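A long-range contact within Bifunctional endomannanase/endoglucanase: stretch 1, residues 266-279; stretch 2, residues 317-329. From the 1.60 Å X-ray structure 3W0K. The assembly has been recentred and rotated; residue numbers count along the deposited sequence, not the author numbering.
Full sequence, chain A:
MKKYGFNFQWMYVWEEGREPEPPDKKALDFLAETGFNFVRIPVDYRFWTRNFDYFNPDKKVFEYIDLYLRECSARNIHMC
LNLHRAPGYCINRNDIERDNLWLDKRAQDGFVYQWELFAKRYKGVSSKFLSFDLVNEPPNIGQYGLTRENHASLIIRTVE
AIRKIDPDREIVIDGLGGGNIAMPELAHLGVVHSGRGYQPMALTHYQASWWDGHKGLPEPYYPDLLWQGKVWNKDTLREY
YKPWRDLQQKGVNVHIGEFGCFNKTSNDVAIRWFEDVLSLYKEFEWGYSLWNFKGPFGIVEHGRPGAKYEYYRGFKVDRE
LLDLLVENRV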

# COMPACT_ATOMS: atom_id res chain seq x y z
N SER A 266 -9.92 -13.37 -15.87
CA SER A 266 -9.32 -13.72 -17.15
C SER A 266 -8.25 -12.68 -17.47
O SER A 266 -8.46 -11.48 -17.26
CB SER A 266 -10.37 -13.75 -18.26
OG SER A 266 -9.84 -14.34 -19.43
N ASN A 267 -7.10 -13.14 -17.97
CA ASN A 267 -6.00 -12.22 -18.26
C ASN A 267 -6.31 -11.12 -19.26
O ASN A 267 -5.83 -10.00 -19.09
CB ASN A 267 -4.75 -12.97 -18.68
CG ASN A 267 -3.50 -12.14 -18.49
OD1 ASN A 267 -3.22 -11.67 -17.39
ND2 ASN A 267 -2.76 -11.92 -19.57
N ASP A 268 -7.07 -11.42 -20.30
CA ASP A 268 -7.41 -10.41 -21.29
C ASP A 268 -8.21 -9.28 -20.64
O ASP A 268 -8.02 -8.11 -20.94
CB ASP A 268 -8.18 -11.01 -22.47
CG ASP A 268 -9.57 -11.50 -22.09
OD1 ASP A 268 -10.53 -11.11 -22.78
OD2 ASP A 268 -9.69 -12.26 -21.11
N VAL A 269 -9.08 -9.66 -19.70
CA VAL A 269 -9.91 -8.70 -18.97
C VAL A 269 -9.05 -7.86 -18.03
O VAL A 269 -9.20 -6.64 -17.94
CB VAL A 269 -11.02 -9.43 -18.18
CG1 VAL A 269 -11.80 -8.45 -17.31
CG2 VAL A 269 -11.97 -10.15 -19.14
N ALA A 270 -8.12 -8.52 -17.34
CA ALA A 270 -7.22 -7.84 -16.41
C ALA A 270 -6.35 -6.83 -17.14
O ALA A 270 -6.22 -5.69 -16.71
CB ALA A 270 -6.36 -8.86 -15.67
N ILE A 271 -5.76 -7.26 -18.26
CA ILE A 271 -4.91 -6.39 -19.06
C ILE A 271 -5.67 -5.17 -19.56
O ILE A 271 -5.16 -4.06 -19.51
CB ILE A 271 -4.27 -7.16 -20.25
CG1 ILE A 271 -3.18 -8.11 -19.74
CG2 ILE A 271 -3.71 -6.19 -21.29
CD1 ILE A 271 -1.94 -7.40 -19.20
N ARG A 272 -6.92 -5.38 -20.00
CA ARG A 272 -7.74 -4.28 -20.49
C ARG A 272 -7.96 -3.24 -19.39
O ARG A 272 -7.91 -2.03 -19.64
CB ARG A 272 -9.10 -4.81 -20.99
CG ARG A 272 -10.01 -3.73 -21.56
CD ARG A 272 -9.37 -3.06 -22.77
NE ARG A 272 -10.17 -1.92 -23.23
CZ ARG A 272 -10.07 -0.69 -22.74
NH1 ARG A 272 -9.20 -0.42 -21.77
NH2 ARG A 272 -10.82 0.28 -23.24
N TRP A 273 -8.18 -3.72 -18.17
CA TRP A 273 -8.38 -2.85 -17.03
C TRP A 273 -7.07 -2.14 -16.67
O TRP A 273 -7.05 -0.94 -16.41
CB TRP A 273 -8.92 -3.66 -15.85
CG TRP A 273 -8.89 -2.93 -14.54
CD1 TRP A 273 -9.80 -2.02 -14.08
CD2 TRP A 273 -7.87 -3.01 -13.55
NE1 TRP A 273 -9.40 -1.53 -12.86
CE2 TRP A 273 -8.21 -2.12 -12.51
CE3 TRP A 273 -6.68 -3.75 -13.44
CZ2 TRP A 273 -7.41 -1.95 -11.38
CZ3 TRP A 273 -5.89 -3.58 -12.32
CH2 TRP A 273 -6.26 -2.69 -11.30
N PHE A 274 -5.96 -2.88 -16.70
CA PHE A 274 -4.64 -2.31 -16.41
C PHE A 274 -4.34 -1.15 -17.36
O PHE A 274 -3.80 -0.13 -16.96
CB PHE A 274 -3.54 -3.36 -16.55
CG PHE A 274 -3.20 -4.08 -15.28
CD1 PHE A 274 -2.64 -3.40 -14.20
CD2 PHE A 274 -3.41 -5.45 -15.17
CE1 PHE A 274 -2.28 -4.08 -13.04
CE2 PHE A 274 -3.05 -6.14 -14.01
CZ PHE A 274 -2.49 -5.46 -12.94
N GLU A 275 -4.70 -1.32 -18.63
CA GLU A 275 -4.46 -0.28 -19.62
C GLU A 275 -5.16 1.02 -19.25
O GLU A 275 -4.60 2.10 -19.44
CB GLU A 275 -4.88 -0.76 -21.01
CG GLU A 275 -3.97 -1.86 -21.55
CD GLU A 275 -4.48 -2.50 -22.82
OE1 GLU A 275 -5.71 -2.60 -22.99
OE2 GLU A 275 -3.64 -2.92 -23.64
N ASP A 276 -6.36 0.92 -18.69
CA ASP A 276 -7.11 2.10 -18.27
C ASP A 276 -6.51 2.78 -17.04
O ASP A 276 -6.25 3.99 -17.07
CB ASP A 276 -8.57 1.76 -18.01
CG ASP A 276 -9.42 1.76 -19.27
OD1 ASP A 276 -8.90 2.11 -20.35
OD2 ASP A 276 -10.61 1.44 -19.16
N VAL A 277 -6.30 2.03 -15.96
CA VAL A 277 -5.75 2.64 -14.75
C VAL A 277 -4.34 3.18 -14.94
O VAL A 277 -4.05 4.30 -14.53
CB VAL A 277 -5.79 1.70 -13.51
CG1 VAL A 277 -7.23 1.39 -13.14
CG2 VAL A 277 -5.01 0.42 -13.76
N LEU A 278 -3.48 2.42 -15.62
CA LEU A 278 -2.11 2.87 -15.85
C LEU A 278 -2.05 4.10 -16.76
O LEU A 278 -1.25 5.00 -16.51
CB LEU A 278 -1.25 1.72 -16.40
CG LEU A 278 -0.90 0.65 -15.36
CD1 LEU A 278 -0.28 -0.56 -16.04
CD2 LEU A 278 0.04 1.22 -14.31
N SER A 279 -2.89 4.14 -17.80
CA SER A 279 -2.90 5.30 -18.69
C SER A 279 -3.36 6.53 -17.91
O SER A 279 -2.90 7.65 -18.16
CB SER A 279 -3.79 5.07 -19.92
OG SER A 279 -5.15 4.88 -19.58
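Stretch 2 (317-329) VDRELLDLLVENR

In stretch 1 a helix runs from Asn267 through Ser279 and continues later in the chain; stretch 2 forms a shorter helix, Arg319 to Glu327. The two run almost parallel, their N-to-C directions only 11° apart and their axes approaching to 10.0 Å. The register follows: the CA atoms of Ile271 and Leu321 lie 7.2 Å apart, as do those of Glu275 and Leu324, and the gap narrows to 6.0 Å between the CA atoms of Leu278 and Asn328, where stretch 2 leaves helical geometry. Asp318 caps the second helix, its OD1 accepting from Leu321 N at 3.0 Å.

No direct hydrogen bond crosses the interface, and the middle is packed by apolar side chains. Leu324 is the knob, seated among Ile271, Phe274, Glu275 and Leu278. Leu324 CD1 lies 4.2 Å from Ile271 CD1 and 4.0 Å from Glu275 CG, so even the glutamate contributes aliphatic surface, while Leu324 CB meets Leu278 CD1 at 3.8 Å. A branched, flexible leucine fills such a hole well. Leu321 starts sideways, but its t, p rotamer brings CD1 over the face of Phe274, 3.6 Å from the ring centroid and 5° off the normal, a CH-pi contact that suits a flat aromatic ring. Leu278 CD1 also reaches Leu325 CD2, at 4.1 Å.

Polar groups occupy the two ends. Near the N-termini, water joins the helices: one molecule donates to Asn267 OD1 (2.7 Å) and Asp318 OD2 (2.8 Å), and a second accepts from Asn267 ND2 while donating to Asp318 OD1 and Glu320 OE1, each at 2.8 Å. Asparagine, with both donor and acceptor, can serve both waters. At the other end, Asn328 ND2 donates to Leu324 O at 2.9 Å within its own stretch, and Asn328 OD1 packs 3.4 Å from Ser279 CA.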

# COMPACT_ATOMS: atom_id res chain seq x y z
N VAL A 317 8.39 -13.69 -16.14
CA VAL A 317 7.46 -12.57 -16.08
C VAL A 317 6.41 -12.47 -17.17
O VAL A 317 6.54 -13.02 -18.26
CB VAL A 317 8.23 -11.22 -16.07
CG1 VAL A 317 9.29 -11.23 -14.97
CG2 VAL A 317 8.88 -10.95 -17.42
N ASP A 318 5.33 -11.76 -16.82
CA ASP A 318 4.25 -11.47 -17.75
C ASP A 318 4.83 -10.22 -18.43
O ASP A 318 4.75 -9.12 -17.88
CB ASP A 318 2.98 -11.12 -16.96
CG ASP A 318 1.82 -10.66 -17.85
OD1 ASP A 318 2.04 -10.19 -18.99
OD2 ASP A 318 0.67 -10.75 -17.39
N ARG A 319 5.46 -10.41 -19.59
CA ARG A 319 6.09 -9.31 -20.30
C ARG A 319 5.14 -8.19 -20.70
O ARG A 319 5.52 -7.01 -20.66
CB ARG A 319 6.85 -9.82 -21.54
CG ARG A 319 7.77 -8.78 -22.16
CD ARG A 319 8.83 -8.31 -21.17
NE ARG A 319 9.66 -7.23 -21.70
CZ ARG A 319 10.87 -7.40 -22.22
NH1 ARG A 319 11.40 -8.61 -22.29
NH2 ARG A 319 11.55 -6.35 -22.67
N GLU A 320 3.92 -8.54 -21.08
CA GLU A 320 2.93 -7.53 -21.46
C GLU A 320 2.64 -6.60 -20.30
O GLU A 320 2.61 -5.37 -20.46
CB GLU A 320 1.64 -8.20 -21.96
CG GLU A 320 0.60 -7.20 -22.43
CD GLU A 320 -0.66 -7.86 -22.98
OE1 GLU A 320 -1.01 -8.98 -22.54
OE2 GLU A 320 -1.30 -7.25 -23.86
N LEU A 321 2.43 -7.17 -19.11
CA LEU A 321 2.15 -6.38 -17.92
C LEU A 321 3.37 -5.55 -17.52
O LEU A 321 3.24 -4.37 -17.20
CB LEU A 321 1.70 -7.27 -16.77
CG LEU A 321 1.31 -6.57 -15.46
CD1 LEU A 321 0.31 -5.44 -15.73
CD2 LEU A 321 0.74 -7.59 -14.49
N LEU A 322 4.55 -6.17 -17.53
CA LEU A 322 5.78 -5.46 -17.19
C LEU A 322 5.95 -4.26 -18.12
O LEU A 322 6.26 -3.16 -17.67
CB LEU A 322 6.99 -6.39 -17.30
CG LEU A 322 8.36 -5.73 -17.12
CD1 LEU A 322 8.48 -5.09 -15.74
CD2 LEU A 322 9.46 -6.76 -17.32
N ASP A 323 5.70 -4.46 -19.41
CA ASP A 323 5.82 -3.38 -20.39
C ASP A 323 4.85 -2.25 -20.09
O ASP A 323 5.20 -1.08 -20.22
CB ASP A 323 5.61 -3.91 -21.82
CG ASP A 323 6.82 -4.68 -22.34
OD1 ASP A 323 7.87 -4.71 -21.67
OD2 ASP A 323 6.71 -5.27 -23.43
N LEU A 324 3.63 -2.60 -19.66
CA LEU A 324 2.63 -1.59 -19.31
C LEU A 324 3.09 -0.79 -18.09
O LEU A 324 2.90 0.42 -18.03
CB LEU A 324 1.28 -2.25 -19.02
CG LEU A 324 0.47 -2.70 -20.24
CD1 LEU A 324 -0.77 -3.44 -19.78
CD2 LEU A 324 0.10 -1.48 -21.07
N LEU A 325 3.70 -1.48 -17.13
CA LEU A 325 4.19 -0.81 -15.92
C LEU A 325 5.30 0.18 -16.25
O LEU A 325 5.37 1.26 -15.69
CB LEU A 325 4.69 -1.84 -14.91
CG LEU A 325 3.63 -2.77 -14.30
CD1 LEU A 325 4.31 -3.81 -13.42
CD2 LEU A 325 2.62 -1.97 -13.49
N VAL A 326 6.16 -0.20 -17.20
CA VAL A 326 7.27 0.66 -17.61
C VAL A 326 6.81 1.81 -18.50
O VAL A 326 7.23 2.96 -18.31
CB VAL A 326 8.36 -0.17 -18.35
CG1 VAL A 326 9.44 0.74 -18.92
CG2 VAL A 326 8.97 -1.18 -17.40
N GLU A 327 5.94 1.51 -19.46
CA GLU A 327 5.44 2.50 -20.41
C GLU A 327 4.67 3.66 -19.77
O GLU A 327 4.70 4.78 -20.28
CB GLU A 327 4.57 1.80 -21.46
CG GLU A 327 3.77 2.72 -22.39
CD GLU A 327 4.63 3.62 -23.27
OE1 GLU A 327 5.80 3.27 -23.56
OE2 GLU A 327 4.13 4.69 -23.68
N ASN A 328 4.02 3.41 -18.64
CA ASN A 328 3.24 4.45 -18.00
C ASN A 328 3.94 5.28 -16.92
O ASN A 328 3.29 6.02 -16.17
CB ASN A 328 1.90 3.90 -17.54
CG ASN A 328 0.99 3.59 -18.72
OD1 ASN A 328 0.39 4.49 -19.30
ND2 ASN A 328 0.96 2.32 -19.12
N ARG A 329 5.26 5.18 -16.87
CA ARG A 329 6.06 5.96 -15.94
C ARG A 329 6.34 7.31 -16.62
O ARG A 329 6.32 7.40 -17.85
CB ARG A 329 7.38 5.25 -15.62
CG ARG A 329 7.20 3.86 -15.04
CD ARG A 329 8.46 3.29 -14.39
NE ARG A 329 9.53 3.00 -15.34
CZ ARG A 329 10.33 1.94 -15.26
NH1 ARG A 329 10.19 1.05 -14.28
NH2 ARG A 329 11.32 1.79 -16.13
O HOH W 1 -1.72 -9.63 -16.57
O HOH W 2 -0.46 -10.50 -20.27